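Local coordinates for protein glucanase (Clostridium thermocellum, PDB 5GXX) that probably hydrolyses internal beta-1,4-glucosidic bonds of cellulose, as a family 9 endoglucanase of the cellulosome, at residues H266-W276 / Y304-Y315. The protein carries 1 engineered substitution. Residues are numbered along the deposited sequence; the frame is centred on the assembly and turned at random.
Sequences HKFAQMHLDWW and YATTEAFLAFVY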
ATOM      1  N   HIS A 266      10.771  63.554 -19.395  1.00 19.33           N
ATOM      2  CA  HIS A 266      11.687  63.916 -18.319  1.00 19.01           C
ATOM      3  C   HIS A 266      10.954  64.115 -17.001  1.00 19.43           C
ATOM      4  O   HIS A 266      11.400  63.633 -15.950  1.00 18.86           O
ATOM      5  CB  HIS A 266      12.526  65.147 -18.686  1.00 18.61           C
ATOM      6  CG  HIS A 266      13.646  64.836 -19.623  1.00 18.76           C
ATOM      7  ND1 HIS A 266      14.783  64.164 -19.227  1.00 16.82           N
ATOM      8  CD2 HIS A 266      13.798  65.086 -20.946  1.00 18.51           C
ATOM      9  CE1 HIS A 266      15.591  64.016 -20.261  1.00 20.32           C
ATOM     10  NE2 HIS A 266      15.011  64.560 -21.318  1.00 19.87           N
ATOM     11  N   LYS A 267       9.805  64.779 -17.065  1.00 18.07           N
ATOM     12  CA  LYS A 267       8.948  64.945 -15.903  1.00 18.20           C
ATOM     13  C   LYS A 267       8.557  63.593 -15.319  1.00 16.13           C
ATOM     14  O   LYS A 267       8.633  63.418 -14.090  1.00 14.94           O
ATOM     15  CB  LYS A 267       7.693  65.755 -16.237  1.00 18.77           C
ATOM     16  CG  LYS A 267       6.691  65.881 -15.102  1.00 21.48           C
ATOM     17  CD  LYS A 267       5.545  66.820 -15.465  1.00 26.85           C
ATOM     18  CE  LYS A 267       4.600  66.982 -14.284  1.00 29.60           C
ATOM     19  NZ  LYS A 267       3.691  68.144 -14.484  1.00 34.14           N
ATOM     20  N   PHE A 268       8.121  62.682 -16.189  1.00 17.35           N
ATOM     21  CA  PHE A 268       7.771  61.333 -15.745  1.00 16.06           C
ATOM     22  C   PHE A 268       8.946  60.604 -15.098  1.00 15.97           C
ATOM     23  O   PHE A 268       8.780  60.065 -13.999  1.00 14.45           O
ATOM     24  CB  PHE A 268       7.186  60.463 -16.866  1.00 16.77           C
ATOM     25  CG  PHE A 268       6.932  59.052 -16.408  1.00 13.50           C
ATOM     26  CD1 PHE A 268       5.730  58.737 -15.798  1.00 16.39           C
ATOM     27  CD2 PHE A 268       7.936  58.092 -16.474  1.00 14.15           C
ATOM     28  CE1 PHE A 268       5.498  57.448 -15.321  1.00 16.20           C
ATOM     29  CE2 PHE A 268       7.715  56.804 -16.004  1.00 13.47           C
ATOM     30  CZ  PHE A 268       6.497  56.488 -15.416  1.00 14.88           C
ATOM     31  N   ALA A 269      10.105  60.578 -15.758  1.00 14.88           N
ATOM     32  CA  ALA A 269      11.274  59.848 -15.267  1.00 14.67           C
ATOM     33  C   ALA A 269      11.666  60.381 -13.894  1.00 13.38           C
ATOM     34  O   ALA A 269      11.996  59.589 -13.018  1.00 13.49           O
ATOM     35  CB  ALA A 269      12.446  59.973 -16.244  1.00 14.98           C
ATOM     36  N   GLN A 270      11.638  61.702 -13.703  1.00 14.04           N
ATOM     37  CA  GLN A 270      12.047  62.301 -12.434  1.00 13.76           C
ATOM     38  C   GLN A 270      11.030  62.038 -11.319  1.00 14.66           C
ATOM     39  O   GLN A 270      11.413  61.790 -10.173  1.00 14.83           O
ATOM     40  CB  GLN A 270      12.367  63.796 -12.595  1.00 14.81           C
ATOM     41  CG  GLN A 270      13.609  64.032 -13.433  1.00 14.25           C
ATOM     42  CD  GLN A 270      13.787  65.464 -13.888  1.00 18.89           C
ATOM     43  OE1 GLN A 270      13.297  66.405 -13.255  1.00 20.87           O
ATOM     44  NE2 GLN A 270      14.498  65.639 -14.996  1.00 17.09           N
ATOM     45  N   MET A 271       9.744  62.040 -11.659  1.00 13.68           N
ATOM     46  CA  MET A 271       8.696  61.719 -10.686  1.00 14.12           C
ATOM     47  C   MET A 271       8.827  60.256 -10.218  1.00 12.85           C
ATOM     48  O   MET A 271       8.848  59.948  -9.005  1.00 10.58           O
ATOM     49  CB  MET A 271       7.315  61.964 -11.309  1.00 16.90           C
ATOM     50  CG  MET A 271       6.145  61.662 -10.382  1.00 19.88           C
ATOM     51  SD  MET A 271       4.558  62.002 -11.185  1.00 24.69           S
ATOM     52  CE  MET A 271       4.924  63.479 -12.133  1.00 27.90           C
ATOM     53  N   HIS A 272       8.973  59.360 -11.188  1.00 12.31           N
ATOM     54  CA  HIS A 272       9.111  57.929 -10.932  1.00 12.12           C
ATOM     55  C   HIS A 272      10.367  57.634 -10.104  1.00 12.11           C
ATOM     56  O   HIS A 272      10.309  56.964  -9.050  1.00 12.45           O
ATOM     57  CB  HIS A 272       9.153  57.178 -12.274  1.00 12.88           C
ATOM     58  CG  HIS A 272       9.640  55.761 -12.185  1.00 11.89           C
ATOM     59  ND1 HIS A 272       8.918  54.750 -11.584  1.00 14.04           N
ATOM     60  CD2 HIS A 272      10.795  55.189 -12.612  1.00 11.04           C
ATOM     61  CE1 HIS A 272       9.624  53.630 -11.614  1.00 12.91           C
ATOM     62  NE2 HIS A 272      10.756  53.860 -12.251  1.00 10.81           N
ATOM     63  N   LEU A 273      11.503  58.158 -10.554  1.00 12.67           N
ATOM     64  CA  LEU A 273      12.739  57.888  -9.820  1.00 11.83           C
ATOM     65  C   LEU A 273      12.750  58.561  -8.449  1.00 11.69           C
ATOM     66  O   LEU A 273      13.219  57.971  -7.470  1.00 12.61           O
ATOM     67  CB  LEU A 273      13.998  58.224 -10.626  1.00 11.58           C
ATOM     68  CG  LEU A 273      14.238  57.313 -11.828  1.00 13.63           C
ATOM     69  CD1 LEU A 273      15.317  57.892 -12.741  1.00 13.08           C
ATOM     70  CD2 LEU A 273      14.514  55.859 -11.454  1.00 12.80           C
ATOM     71  N   ASP A 274      12.203  59.776  -8.364  1.00 12.06           N
ATOM     72  CA  ASP A 274      12.156  60.449  -7.064  1.00 11.95           C
ATOM     73  C   ASP A 274      11.372  59.594  -6.066  1.00 11.06           C
ATOM     74  O   ASP A 274      11.748  59.496  -4.906  1.00 10.87           O
ATOM     75  CB  ASP A 274      11.510  61.832  -7.184  1.00 12.51           C
ATOM     76  CG  ASP A 274      12.461  62.885  -7.747  1.00 12.33           C
ATOM     77  OD1 ASP A 274      13.630  62.569  -8.075  1.00 13.34           O
ATOM     78  OD2 ASP A 274      12.018  64.047  -7.802  1.00 14.23           O
ATOM     79  N   TRP A 275      10.281  58.985  -6.520  1.00 12.30           N
ATOM     80  CA  TRP A 275       9.464  58.142  -5.658  1.00 10.61           C
ATOM     81  C   TRP A 275      10.238  56.965  -5.083  1.00 11.02           C
ATOM     82  O   TRP A 275       9.930  56.524  -3.985  1.00 11.02           O
ATOM     83  CB  TRP A 275       8.199  57.683  -6.393  1.00 10.51           C
ATOM     84  CG  TRP A 275       7.230  56.866  -5.583  1.00  9.56           C
ATOM     85  CD1 TRP A 275       6.286  57.319  -4.707  1.00 10.89           C
ATOM     86  CD2 TRP A 275       7.136  55.437  -5.569  1.00  9.90           C
ATOM     87  NE1 TRP A 275       5.620  56.252  -4.126  1.00  9.98           N
ATOM     88  CE2 TRP A 275       6.115  55.089  -4.658  1.00  8.43           C
ATOM     89  CE3 TRP A 275       7.812  54.418  -6.251  1.00 11.71           C
ATOM     90  CZ2 TRP A 275       5.745  53.766  -4.427  1.00 11.58           C
ATOM     91  CZ3 TRP A 275       7.442  53.105  -6.026  1.00 11.78           C
ATOM     92  CH2 TRP A 275       6.415  52.793  -5.120  1.00 11.71           C
ATOM     93  N   TRP A 276      11.213  56.480  -5.840  1.00 10.11           N
ATOM     94  CA  TRP A 276      12.087  55.397  -5.420  1.00 10.45           C
ATOM     95  C   TRP A 276      13.237  55.833  -4.499  1.00 11.29           C
ATOM     96  O   TRP A 276      13.806  54.987  -3.813  1.00 11.81           O
ATOM     97  CB  TRP A 276      12.647  54.713  -6.667  1.00 10.45           C
ATOM     98  CG  TRP A 276      11.703  53.685  -7.187  1.00  9.44           C
ATOM     99  CD1 TRP A 276      10.697  53.857  -8.111  1.00 10.56           C
ATOM    100  CD2 TRP A 276      11.642  52.319  -6.775  1.00  9.30           C
ATOM    101  NE1 TRP A 276      10.025  52.665  -8.297  1.00 11.12           N
ATOM    102  CE2 TRP A 276      10.588  51.707  -7.484  1.00 12.09           C
ATOM    103  CE3 TRP A 276      12.412  51.542  -5.894  1.00  9.25           C
ATOM    104  CZ2 TRP A 276      10.265  50.354  -7.310  1.00 11.03           C
ATOM    105  CZ3 TRP A 276      12.104  50.199  -5.738  1.00 12.55           C
ATOM    106  CH2 TRP A 276      11.032  49.617  -6.443  1.00 10.88           C
ATOM    107  N   TYR A 304      13.099  44.002  -7.867  1.00  9.07           N
ATOM    108  CA  TYR A 304      12.585  45.324  -8.219  1.00  9.83           C
ATOM    109  C   TYR A 304      13.616  46.428  -7.982  1.00 10.61           C
ATOM    110  O   TYR A 304      13.835  47.274  -8.856  1.00 11.28           O
ATOM    111  CB  TYR A 304      11.316  45.625  -7.426  1.00 10.75           C
ATOM    112  CG  TYR A 304      10.106  44.787  -7.740  1.00 11.47           C
ATOM    113  CD1 TYR A 304       9.612  44.670  -9.038  1.00 13.49           C
ATOM    114  CD2 TYR A 304       9.428  44.155  -6.722  1.00 11.86           C
ATOM    115  CE1 TYR A 304       8.458  43.925  -9.316  1.00 11.89           C
ATOM    116  CE2 TYR A 304       8.274  43.426  -6.971  1.00 10.39           C
ATOM    117  CZ  TYR A 304       7.798  43.316  -8.269  1.00 13.32           C
ATOM    118  OH  TYR A 304       6.645  42.607  -8.522  1.00 14.85           O
ATOM    119  N   ALA A 305      14.301  46.381  -6.842  1.00 10.00           N
ATOM    120  CA  ALA A 305      15.205  47.473  -6.461  1.00  8.50           C
ATOM    121  C   ALA A 305      16.427  47.501  -7.376  1.00 10.27           C
ATOM    122  O   ALA A 305      16.833  48.586  -7.822  1.00 10.30           O
ATOM    123  CB  ALA A 305      15.591  47.369  -4.997  1.00 10.04           C
ATOM    124  N   THR A 306      16.948  46.328  -7.729  1.00 10.30           N
ATOM    125  CA  THR A 306      18.088  46.277  -8.640  1.00 10.23           C
ATOM    126  C   THR A 306      17.739  46.642 -10.084  1.00 11.59           C
ATOM    127  O   THR A 306      18.599  47.141 -10.809  1.00 12.48           O
ATOM    128  CB  THR A 306      18.826  44.927  -8.592  1.00 11.12           C
ATOM    129  OG1 THR A 306      17.950  43.865  -8.996  1.00 10.59           O
ATOM    130  CG2 THR A 306      19.322  44.647  -7.208  1.00 11.37           C
ATOM    131  N   THR A 307      16.496  46.398 -10.492  1.00  9.81           N
ATOM    132  CA  THR A 307      16.030  46.812 -11.826  1.00 11.83           C
ATOM    133  C   THR A 307      15.922  48.332 -11.867  1.00 10.94           C
ATOM    134  O   THR A 307      16.382  48.985 -12.823  1.00 10.90           O
ATOM    135  CB  THR A 307      14.676  46.148 -12.190  1.00 10.60           C
ATOM    136  OG1 THR A 307      14.847  44.722 -12.192  1.00 12.65           O
ATOM    137  CG2 THR A 307      14.205  46.625 -13.579  1.00 11.98           C
ATOM    138  N   GLU A 308      15.367  48.906 -10.800  1.00 10.38           N
ATOM    139  CA  GLU A 308      15.268  50.373 -10.705  1.00 10.65           C
ATOM    140  C   GLU A 308      16.659  50.983 -10.646  1.00 10.31           C
ATOM    141  O   GLU A 308      16.854  52.076 -11.190  1.00 12.00           O
ATOM    142  CB  GLU A 308      14.410  50.796  -9.512  1.00 10.49           C
ATOM    143  CG  GLU A 308      12.940  50.450  -9.729  1.00 12.01           C
ATOM    144  CD  GLU A 308      12.345  51.242 -10.882  1.00 12.48           C
ATOM    145  OE1 GLU A 308      12.699  52.436 -11.043  1.00 13.02           O
ATOM    146  OE2 GLU A 308      11.517  50.712 -11.665  1.00 14.12           O
ATOM    147  N   ALA A 309      17.620  50.295 -10.020  1.00 11.54           N
ATOM    148  CA  ALA A 309      19.007  50.771 -10.049  1.00 10.66           C
ATOM    149  C   ALA A 309      19.497  50.917 -11.493  1.00 11.32           C
ATOM    150  O   ALA A 309      20.075  51.947 -11.845  1.00 11.90           O
ATOM    151  CB  ALA A 309      19.950  49.881  -9.214  1.00 11.84           C
ATOM    152  N   PHE A 310      19.215  49.931 -12.343  1.00 10.96           N
ATOM    153  CA  PHE A 310      19.588  50.048 -13.756  1.00 10.85           C
ATOM    154  C   PHE A 310      18.934  51.237 -14.430  1.00 11.94           C
ATOM    155  O   PHE A 310      19.626  52.011 -15.089  1.00 11.73           O
ATOM    156  CB  PHE A 310      19.276  48.743 -14.488  1.00 10.91           C
ATOM    157  CG  PHE A 310      19.686  48.735 -15.941  1.00 12.00           C
ATOM    158  CD1 PHE A 310      20.979  49.095 -16.313  1.00 12.17           C
ATOM    159  CD2 PHE A 310      18.786  48.355 -16.925  1.00 18.72           C
ATOM    160  CE1 PHE A 310      21.375  49.074 -17.638  1.00 12.77           C
ATOM    161  CE2 PHE A 310      19.170  48.339 -18.268  1.00 19.22           C
ATOM    162  CZ  PHE A 310      20.469  48.694 -18.627  1.00 14.32           C
ATOM    163  N   LEU A 311      17.627  51.406 -14.260  1.00 13.13           N
ATOM    164  CA  LEU A 311      16.956  52.555 -14.865  1.00 12.26           C
ATOM    165  C   LEU A 311      17.523  53.884 -14.384  1.00 13.11           C
ATOM    166  O   LEU A 311      17.684  54.820 -15.178  1.00 13.56           O
ATOM    167  CB  LEU A 311      15.466  52.533 -14.550  1.00 12.87           C
ATOM    168  CG  LEU A 311      14.560  51.848 -15.576  1.00 13.53           C
ATOM    169  CD1 LEU A 311      14.886  50.368 -15.740  1.00 14.81           C
ATOM    170  CD2 LEU A 311      13.090  52.030 -15.222  1.00 14.59           C
ATOM    171  N   ALA A 312      17.828  53.952 -13.084  1.00 11.31           N
ATOM    172  CA  ALA A 312      18.391  55.161 -12.483  1.00 12.18           C
ATOM    173  C   ALA A 312      19.778  55.479 -13.035  1.00 12.08           C
ATOM    174  O   ALA A 312      20.055  56.646 -13.334  1.00 13.39           O
ATOM    175  CB  ALA A 312      18.400  55.049 -10.954  1.00  9.20           C
ATOM    176  N   PHE A 313      20.619  54.462 -13.219  1.00 13.50           N
ATOM    177  CA  PHE A 313      21.932  54.675 -13.829  1.00 13.54           C
ATOM    178  C   PHE A 313      21.765  55.198 -15.261  1.00 14.77           C
ATOM    179  O   PHE A 313      22.444  56.146 -15.664  1.00 15.44           O
ATOM    180  CB  PHE A 313      22.760  53.378 -13.879  1.00 13.59           C
ATOM    181  CG  PHE A 313      23.430  52.968 -12.582  1.00 14.42           C
ATOM    182  CD1 PHE A 313      24.160  53.853 -11.789  1.00 11.93           C
ATOM    183  CD2 PHE A 313      23.394  51.633 -12.201  1.00 13.40           C
ATOM    184  CE1 PHE A 313      24.785  53.429 -10.620  1.00 13.79           C
ATOM    185  CE2 PHE A 313      24.052  51.173 -11.057  1.00 11.79           C
ATOM    186  CZ  PHE A 313      24.753  52.073 -10.258  1.00 12.07           C
ATOM    187  N   VAL A 314      20.900  54.556 -16.047  1.00 13.86           N
ATOM    188  CA  VAL A 314      20.717  54.946 -17.445  1.00 13.61           C
ATOM    189  C   VAL A 314      20.208  56.386 -17.526  1.00 15.05           C
ATOM    190  O   VAL A 314      20.699  57.189 -18.321  1.00 15.62           O
ATOM    191  CB  VAL A 314      19.789  53.970 -18.206  1.00 13.30           C
ATOM    192  CG1 VAL A 314      19.447  54.529 -19.598  1.00 15.57           C
ATOM    193  CG2 VAL A 314      20.416  52.592 -18.363  1.00 13.43           C
ATOM    194  N   TYR A 315      19.256  56.735 -16.668  1.00 14.31           N
ATOM    195  CA  TYR A 315      18.702  58.074 -16.681  1.00 16.07           C
ATOM    196  C   TYR A 315      19.745  59.098 -16.226  1.00 16.18           C
ATOM    197  O   TYR A 315      19.947  60.122 -16.884  1.00 16.18           O
ATOM    198  CB  TYR A 315      17.418  58.174 -15.854  1.00 14.99           C
ATOM    199  CG  TYR A 315      16.792  59.540 -16.045  1.00 12.95           C
ATOM    200  CD1 TYR A 315      16.265  59.917 -17.294  1.00 13.87           C
ATOM    201  CD2 TYR A 315      16.755  60.467 -14.995  1.00 12.50           C
ATOM    202  CE1 TYR A 315      15.743  61.179 -17.499  1.00 14.78           C
ATOM    203  CE2 TYR A 315      16.207  61.738 -15.191  1.00 15.25           C
ATOM    204  CZ  TYR A 315      15.700  62.075 -16.440  1.00 15.60           C
ATOM    205  OH  TYR A 315      15.153  63.319 -16.665  1.00 17.23           O
TER
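Tyr-315 reaches from helix 304-315 across to helix 266-276 where the two run in broadly opposed directions, 137° apart, with axes 10.9 Å apart at the closest. With CG anti to the backbone N (chi1 -173°), Tyr-315 extends as a knob into the hole formed by His-266, Ala-269, Gln-270 and Leu-273, a place that suits an apolar ring with a polar end. The small Ala-269 lets the ring come close: its CB lies over one face, 3.9 Å from the centroid. Two bonds grip the phenol oxygen: His-266 ND1 meets Tyr-315 OH at 2.7 Å, near the planes of both rings and almost straight (175°), while Gln-270 donates from NE2 to the same OH over 2.9 Å. Leu-273 fills the middle, its CD1 against Tyr-315 CD2 (3.7 Å) and its CD2 against Ala-312 CB. Farther along, bent Glu-308 suits two surroundings: its aliphatic CG lies over the six-membered ring of Trp-276 (CH-pi, 3.5 Å to the centroid), while its carboxylate serves N-H groups. Glu-308 OE1 accepts a weak, strongly bent bond from His-272 NE2 (2.7 Å), and OE2 is held by His-243 N. His-272 ND1 and Trp-276 NE1 bond to the carbonyls of Tyr-239 and Trp-241, in the loop ahead of helix 249-260. Within the helical family 9 domain, helix 249-260 packs on His-266 and Leu-311, helix 322-340 on Gln-270 and Leu-273, and helix 58-75 on Leu-311.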